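Local coordinates for acyl-CoA dehydrogenase domain protein Tcur3483 (Thermomonospora curvata, PDB 6WY9) that binds FAD and, as a member of the acyl-CoA dehydrogenase family, probably acts as an oxidoreductase on CH-CH groups of its donors, at residues T193-I205 and V244-T256. Numbering follows the deposited sequence.
Sequences TDPEAPKHKGISI and VGEINGGWKLITT
His200 meets Trp251 in a T-shaped pair where the middle beta domain of this acyl-CoA dehydrogenase fold joins the first helix after it. The imidazole turns its edge to one face of the indole, with planes at 86° and ND1 of His200 3.5 Å from CE2 of Trp251. Trp251 CG stands anti to the backbone N (chi1 -167°), which holds the indole up beside Ile203, whose CD1 lies 3.8 Å from CE3 of Trp251. With an alanine here the His200 edge is likely to lose the aromatic face it meets, and Ile203 CD1 its cover on that side. Deeper in, Ile205 CD1 packs 3.5 Å from CG1 of Ile254, which itself touches the FAD-binding Tyr146, while Leu253 CD2 lies against Ile205 CB and Val244 CG2 against Ile205 CG2. One backbone bond and a short chain of side-chain bonds add polar links. Gly250 N donates to Ile203 O, and any side chain at Gly250 would collide with Ser204. In the type II turn 246-249, Asn248 N gives a nearly straight bond (173°) to OG of Ser204. That hydroxyl donates to Thr193 OG1, which in turn donates to the amide oxygen OD1 of Asn248, a very short 2.5 Å.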
ATOM      1  N   THR A 193      -3.198  35.681  24.159  1.00 61.26           N
ATOM      2  CA  THR A 193      -3.173  37.048  24.675  1.00 64.75           C
ATOM      3  C   THR A 193      -4.516  37.774  24.549  1.00 66.64           C
ATOM      4  O   THR A 193      -4.739  38.790  25.234  1.00 67.86           O
ATOM      5  CB  THR A 193      -2.059  37.850  23.961  1.00 68.00           C
ATOM      6  OG1 THR A 193      -2.084  37.598  22.547  1.00 67.31           O
ATOM      7  CG2 THR A 193      -0.672  37.431  24.474  1.00 67.06           C
ATOM      8  N   ASP A 194      -5.429  37.290  23.718  1.00 67.56           N
ATOM      9  CA  ASP A 194      -6.730  37.945  23.584  1.00 73.18           C
ATOM     10  C   ASP A 194      -7.806  36.876  23.602  1.00 77.54           C
ATOM     11  O   ASP A 194      -8.110  36.275  22.557  1.00 76.65           O
ATOM     12  CB  ASP A 194      -6.831  38.786  22.322  1.00 73.61           C
ATOM     13  CG  ASP A 194      -8.164  39.524  22.227  1.00 76.22           C
ATOM     14  OD1 ASP A 194      -9.093  39.205  23.002  1.00 76.34           O
ATOM     15  OD2 ASP A 194      -8.276  40.432  21.385  1.00 78.17           O
ATOM     16  N   PRO A 195      -8.426  36.633  24.756  1.00 83.64           N
ATOM     17  CA  PRO A 195      -9.354  35.505  24.868  1.00 84.78           C
ATOM     18  C   PRO A 195     -10.652  35.708  24.108  1.00 86.09           C
ATOM     19  O   PRO A 195     -11.434  34.759  24.016  1.00 86.22           O
ATOM     20  CB  PRO A 195      -9.608  35.406  26.381  1.00 87.23           C
ATOM     21  CG  PRO A 195      -8.893  36.627  27.013  1.00 89.36           C
ATOM     22  CD  PRO A 195      -8.534  37.548  25.902  1.00 88.68           C
ATOM     23  N   GLU A 196     -10.918  36.898  23.571  1.00 86.72           N
ATOM     24  CA  GLU A 196     -12.163  37.140  22.860  1.00 87.21           C
ATOM     25  C   GLU A 196     -12.015  37.123  21.343  1.00 81.49           C
ATOM     26  O   GLU A 196     -13.027  37.156  20.643  1.00 80.39           O
ATOM     27  CB  GLU A 196     -12.777  38.480  23.302  1.00 96.33           C
ATOM     28  CG  GLU A 196     -13.186  38.532  24.777  1.00104.65           C
ATOM     29  CD  GLU A 196     -14.643  38.129  25.034  1.00113.19           C
ATOM     30  OE1 GLU A 196     -14.896  36.951  25.370  1.00114.01           O
ATOM     31  OE2 GLU A 196     -15.541  38.999  24.917  1.00118.85           O
ATOM     32  N   ALA A 197     -10.796  37.048  20.814  1.00 78.16           N
ATOM     33  CA  ALA A 197     -10.561  37.117  19.378  1.00 75.80           C
ATOM     34  C   ALA A 197     -10.748  35.762  18.710  1.00 71.45           C
ATOM     35  O   ALA A 197     -10.677  34.709  19.361  1.00 69.07           O
ATOM     36  CB  ALA A 197      -9.146  37.624  19.101  1.00 75.52           C
ATOM     37  N   PRO A 198     -10.968  35.754  17.395  1.00 70.31           N
ATOM     38  CA  PRO A 198     -10.843  34.500  16.645  1.00 69.07           C
ATOM     39  C   PRO A 198      -9.597  33.774  17.123  1.00 67.95           C
ATOM     40  O   PRO A 198      -8.588  34.402  17.436  1.00 67.46           O
ATOM     41  CB  PRO A 198     -10.708  34.963  15.192  1.00 69.23           C
ATOM     42  CG  PRO A 198     -11.392  36.322  15.163  1.00 72.69           C
ATOM     43  CD  PRO A 198     -11.127  36.931  16.519  1.00 72.68           C
ATOM     44  N   LYS A 199      -9.687  32.447  17.233  1.00 69.55           N
ATOM     45  CA  LYS A 199      -8.602  31.687  17.857  1.00 70.53           C
ATOM     46  C   LYS A 199      -7.258  31.946  17.180  1.00 71.58           C
ATOM     47  O   LYS A 199      -6.244  32.118  17.863  1.00 72.12           O
ATOM     48  CB  LYS A 199      -8.931  30.193  17.877  1.00 70.42           C
ATOM     49  CG  LYS A 199      -9.106  29.504  16.529  1.00 72.03           C
ATOM     50  CD  LYS A 199      -9.731  28.109  16.748  1.00 70.93           C
ATOM     51  CE  LYS A 199      -9.010  26.980  16.004  1.00 68.27           C
ATOM     52  NZ  LYS A 199      -9.678  25.643  16.213  1.00 65.96           N
ATOM     53  N   HIS A 200      -7.225  31.998  15.844  1.00 72.55           N
ATOM     54  CA  HIS A 200      -5.980  32.295  15.140  1.00 72.31           C
ATOM     55  C   HIS A 200      -5.491  33.711  15.392  1.00 71.52           C
ATOM     56  O   HIS A 200      -4.328  34.013  15.113  1.00 71.32           O
ATOM     57  CB  HIS A 200      -6.156  32.099  13.636  1.00 77.39           C
ATOM     58  CG  HIS A 200      -6.410  30.682  13.243  1.00 79.69           C
ATOM     59  ND1 HIS A 200      -5.395  29.796  12.957  1.00 79.43           N
ATOM     60  CD2 HIS A 200      -7.563  29.989  13.110  1.00 80.63           C
ATOM     61  CE1 HIS A 200      -5.913  28.618  12.660  1.00 78.54           C
ATOM     62  NE2 HIS A 200      -7.228  28.710  12.741  1.00 79.09           N
ATOM     63  N   LYS A 201      -6.346  34.594  15.897  1.00 70.05           N
ATOM     64  CA  LYS A 201      -5.971  35.996  16.060  1.00 71.24           C
ATOM     65  C   LYS A 201      -5.812  36.390  17.527  1.00 68.55           C
ATOM     66  O   LYS A 201      -5.772  37.581  17.840  1.00 69.53           O
ATOM     67  CB  LYS A 201      -6.988  36.899  15.353  1.00 74.79           C
ATOM     68  CG  LYS A 201      -7.491  36.288  14.045  1.00 76.15           C
ATOM     69  CD  LYS A 201      -7.553  37.243  12.870  1.00 80.69           C
ATOM     70  CE  LYS A 201      -8.695  38.222  13.012  1.00 84.58           C
ATOM     71  NZ  LYS A 201      -9.299  38.683  11.711  1.00 88.47           N
ATOM     72  N   GLY A 202      -5.714  35.408  18.429  1.00 64.35           N
ATOM     73  CA  GLY A 202      -5.608  35.674  19.853  1.00 62.47           C
ATOM     74  C   GLY A 202      -4.287  35.239  20.465  1.00 59.68           C
ATOM     75  O   GLY A 202      -4.132  35.234  21.688  1.00 59.09           O
ATOM     76  N   ILE A 203      -3.307  34.914  19.622  1.00 58.43           N
ATOM     77  CA  ILE A 203      -2.089  34.223  20.039  1.00 55.14           C
ATOM     78  C   ILE A 203      -0.897  35.152  19.877  1.00 58.67           C
ATOM     79  O   ILE A 203      -0.817  35.907  18.902  1.00 60.93           O
ATOM     80  CB  ILE A 203      -1.906  32.946  19.207  1.00 51.32           C
ATOM     81  CG1 ILE A 203      -3.045  31.979  19.507  1.00 48.66           C
ATOM     82  CG2 ILE A 203      -0.538  32.270  19.485  1.00 49.21           C
ATOM     83  CD1 ILE A 203      -3.150  30.871  18.480  1.00 47.85           C
ATOM     84  N   SER A 204       0.030  35.090  20.825  1.00 58.78           N
ATOM     85  CA  SER A 204       1.328  35.727  20.658  1.00 60.72           C
ATOM     86  C   SER A 204       2.444  34.738  20.987  1.00 59.18           C
ATOM     87  O   SER A 204       2.252  33.774  21.737  1.00 57.88           O
ATOM     88  CB  SER A 204       1.445  36.979  21.536  1.00 62.75           C
ATOM     89  OG  SER A 204       0.333  37.836  21.334  1.00 64.63           O
ATOM     90  N   ILE A 205       3.599  34.966  20.374  1.00 59.01           N
ATOM     91  CA  ILE A 205       4.840  34.286  20.729  1.00 58.01           C
ATOM     92  C   ILE A 205       5.564  35.124  21.778  1.00 60.43           C
ATOM     93  O   ILE A 205       5.779  36.330  21.583  1.00 62.44           O
ATOM     94  CB  ILE A 205       5.703  34.076  19.469  1.00 59.29           C
ATOM     95  CG1 ILE A 205       5.023  33.064  18.535  1.00 56.39           C
ATOM     96  CG2 ILE A 205       7.153  33.687  19.818  1.00 60.70           C
ATOM     97  CD1 ILE A 205       4.918  31.639  19.092  1.00 53.07           C
ATOM     98  N   VAL A 244       7.550  38.494  20.485  1.00 70.42           N
ATOM     99  CA  VAL A 244       8.127  38.574  19.150  1.00 71.14           C
ATOM    100  C   VAL A 244       7.014  38.907  18.166  1.00 71.60           C
ATOM    101  O   VAL A 244       5.979  38.244  18.147  1.00 69.66           O
ATOM    102  CB  VAL A 244       8.828  37.261  18.764  1.00 68.36           C
ATOM    103  CG1 VAL A 244       9.685  37.479  17.528  1.00 69.60           C
ATOM    104  CG2 VAL A 244       9.656  36.744  19.919  1.00 67.65           C
ATOM    105  N   GLY A 245       7.239  39.898  17.310  1.00 75.08           N
ATOM    106  CA  GLY A 245       6.197  40.259  16.370  1.00 76.95           C
ATOM    107  C   GLY A 245       5.194  41.169  17.061  1.00 80.15           C
ATOM    108  O   GLY A 245       5.513  41.826  18.050  1.00 80.15           O
ATOM    109  N   GLU A 246       3.965  41.181  16.551  1.00 83.07           N
ATOM    110  CA  GLU A 246       2.888  41.970  17.129  1.00 86.66           C
ATOM    111  C   GLU A 246       2.043  41.127  18.074  1.00 79.75           C
ATOM    112  O   GLU A 246       1.863  39.921  17.874  1.00 75.79           O
ATOM    113  CB  GLU A 246       2.005  42.567  16.034  1.00 95.07           C
ATOM    114  CG  GLU A 246       2.553  43.853  15.485  1.00104.64           C
ATOM    115  CD  GLU A 246       2.244  44.035  14.021  1.00110.91           C
ATOM    116  OE1 GLU A 246       1.367  43.299  13.511  1.00110.46           O
ATOM    117  OE2 GLU A 246       2.885  44.906  13.386  1.00115.99           O
ATOM    118  N   ILE A 247       1.522  41.779  19.119  1.00 76.91           N
ATOM    119  CA  ILE A 247       0.647  41.090  20.056  1.00 72.62           C
ATOM    120  C   ILE A 247      -0.601  40.642  19.313  1.00 72.72           C
ATOM    121  O   ILE A 247      -1.175  41.388  18.506  1.00 74.99           O
ATOM    122  CB  ILE A 247       0.336  41.994  21.266  1.00 72.21           C
ATOM    123  CG1 ILE A 247       1.606  42.186  22.106  1.00 72.18           C
ATOM    124  CG2 ILE A 247      -0.788  41.414  22.136  1.00 69.12           C
ATOM    125  CD1 ILE A 247       1.512  43.313  23.127  1.00 75.58           C
ATOM    126  N   ASN A 248      -0.999  39.393  19.548  1.00 70.84           N
ATOM    127  CA  ASN A 248      -2.097  38.709  18.878  1.00 70.22           C
ATOM    128  C   ASN A 248      -1.780  38.346  17.432  1.00 70.08           C
ATOM    129  O   ASN A 248      -2.657  37.780  16.753  1.00 69.90           O
ATOM    130  CB  ASN A 248      -3.389  39.524  18.926  1.00 73.54           C
ATOM    131  CG  ASN A 248      -3.847  39.766  20.337  1.00 74.06           C
ATOM    132  OD1 ASN A 248      -3.689  38.900  21.201  1.00 72.49           O
ATOM    133  ND2 ASN A 248      -4.398  40.940  20.591  1.00 76.26           N
ATOM    134  N   GLY A 249      -0.567  38.638  16.940  1.00 69.42           N
ATOM    135  CA  GLY A 249      -0.138  38.288  15.597  1.00 68.54           C
ATOM    136  C   GLY A 249       0.783  37.078  15.564  1.00 64.91           C
ATOM    137  O   GLY A 249       1.534  36.872  14.605  1.00 65.43           O
ATOM    138  N   GLY A 250       0.704  36.236  16.596  1.00 62.95           N
ATOM    139  CA  GLY A 250       1.658  35.157  16.751  1.00 61.56           C
ATOM    140  C   GLY A 250       1.495  34.017  15.768  1.00 63.48           C
ATOM    141  O   GLY A 250       2.412  33.201  15.628  1.00 62.48           O
ATOM    142  N   TRP A 251       0.358  33.933  15.082  1.00 65.65           N
ATOM    143  CA  TRP A 251       0.153  32.767  14.236  1.00 65.78           C
ATOM    144  C   TRP A 251       1.096  32.784  13.038  1.00 68.14           C
ATOM    145  O   TRP A 251       1.630  31.739  12.653  1.00 67.40           O
ATOM    146  CB  TRP A 251      -1.307  32.662  13.792  1.00 65.85           C
ATOM    147  CG  TRP A 251      -1.604  31.311  13.193  1.00 63.86           C
ATOM    148  CD1 TRP A 251      -1.834  31.035  11.880  1.00 65.09           C
ATOM    149  CD2 TRP A 251      -1.668  30.055  13.886  1.00 60.26           C
ATOM    150  NE1 TRP A 251      -2.050  29.687  11.711  1.00 62.80           N
ATOM    151  CE2 TRP A 251      -1.949  29.062  12.923  1.00 60.11           C
ATOM    152  CE3 TRP A 251      -1.516  29.673  15.232  1.00 58.22           C
ATOM    153  CZ2 TRP A 251      -2.083  27.698  13.256  1.00 56.81           C
ATOM    154  CZ3 TRP A 251      -1.648  28.319  15.567  1.00 55.82           C
ATOM    155  CH2 TRP A 251      -1.920  27.348  14.575  1.00 55.14           C
ATOM    156  N   LYS A 252       1.346  33.955  12.451  1.00 71.78           N
ATOM    157  CA  LYS A 252       2.275  33.989  11.329  1.00 75.45           C
ATOM    158  C   LYS A 252       3.693  33.611  11.751  1.00 68.81           C
ATOM    159  O   LYS A 252       4.448  33.084  10.937  1.00 68.09           O
ATOM    160  CB  LYS A 252       2.261  35.360  10.649  1.00 87.34           C
ATOM    161  CG  LYS A 252       1.073  35.546   9.696  1.00 96.91           C
ATOM    162  CD  LYS A 252       0.308  34.222   9.423  1.00100.72           C
ATOM    163  CE  LYS A 252       1.071  33.280   8.480  1.00104.44           C
ATOM    164  NZ  LYS A 252       0.382  31.968   8.251  1.00103.83           N
ATOM    165  N   LEU A 253       4.079  33.891  12.997  1.00 65.04           N
ATOM    166  CA  LEU A 253       5.387  33.456  13.470  1.00 64.05           C
ATOM    167  C   LEU A 253       5.418  31.950  13.632  1.00 64.49           C
ATOM    168  O   LEU A 253       6.393  31.292  13.252  1.00 64.24           O
ATOM    169  CB  LEU A 253       5.726  34.125  14.797  1.00 63.62           C
ATOM    170  CG  LEU A 253       6.241  35.566  14.767  1.00 67.27           C
ATOM    171  CD1 LEU A 253       5.404  36.504  13.889  1.00 69.73           C
ATOM    172  CD2 LEU A 253       6.269  36.069  16.187  1.00 68.23           C
ATOM    173  N   ILE A 254       4.365  31.388  14.229  1.00 63.74           N
ATOM    174  CA  ILE A 254       4.314  29.943  14.388  1.00 63.29           C
ATOM    175  C   ILE A 254       4.484  29.264  13.036  1.00 64.45           C
ATOM    176  O   ILE A 254       5.286  28.332  12.887  1.00 63.77           O
ATOM    177  CB  ILE A 254       3.014  29.525  15.092  1.00 61.51           C
ATOM    178  CG1 ILE A 254       3.077  29.985  16.554  1.00 59.88           C
ATOM    179  CG2 ILE A 254       2.826  28.005  14.955  1.00 60.40           C
ATOM    180  CD1 ILE A 254       1.759  29.912  17.317  1.00 58.70           C
ATOM    181  N   THR A 255       3.764  29.742  12.020  1.00 65.83           N
ATOM    182  CA  THR A 255       3.847  29.076  10.724  1.00 66.74           C
ATOM    183  C   THR A 255       5.230  29.252  10.102  1.00 68.07           C
ATOM    184  O   THR A 255       5.799  28.297   9.558  1.00 67.28           O
ATOM    185  CB  THR A 255       2.775  29.607   9.770  1.00 67.53           C
ATOM    186  OG1 THR A 255       3.181  30.881   9.310  1.00 72.04           O
ATOM    187  CG2 THR A 255       1.449  29.742  10.473  1.00 64.79           C
ATOM    188  N   THR A 256       5.780  30.466  10.167  1.00 69.72           N
ATOM    189  CA  THR A 256       7.130  30.683   9.658  1.00 70.49           C
ATOM    190  C   THR A 256       8.113  29.684  10.257  1.00 69.18           C
ATOM    191  O   THR A 256       8.871  29.037   9.526  1.00 68.83           O
ATOM    192  CB  THR A 256       7.580  32.106   9.944  1.00 72.17           C
ATOM    193  OG1 THR A 256       6.676  33.013   9.300  1.00 75.27           O
ATOM    194  CG2 THR A 256       9.001  32.328   9.424  1.00 73.09           C
TER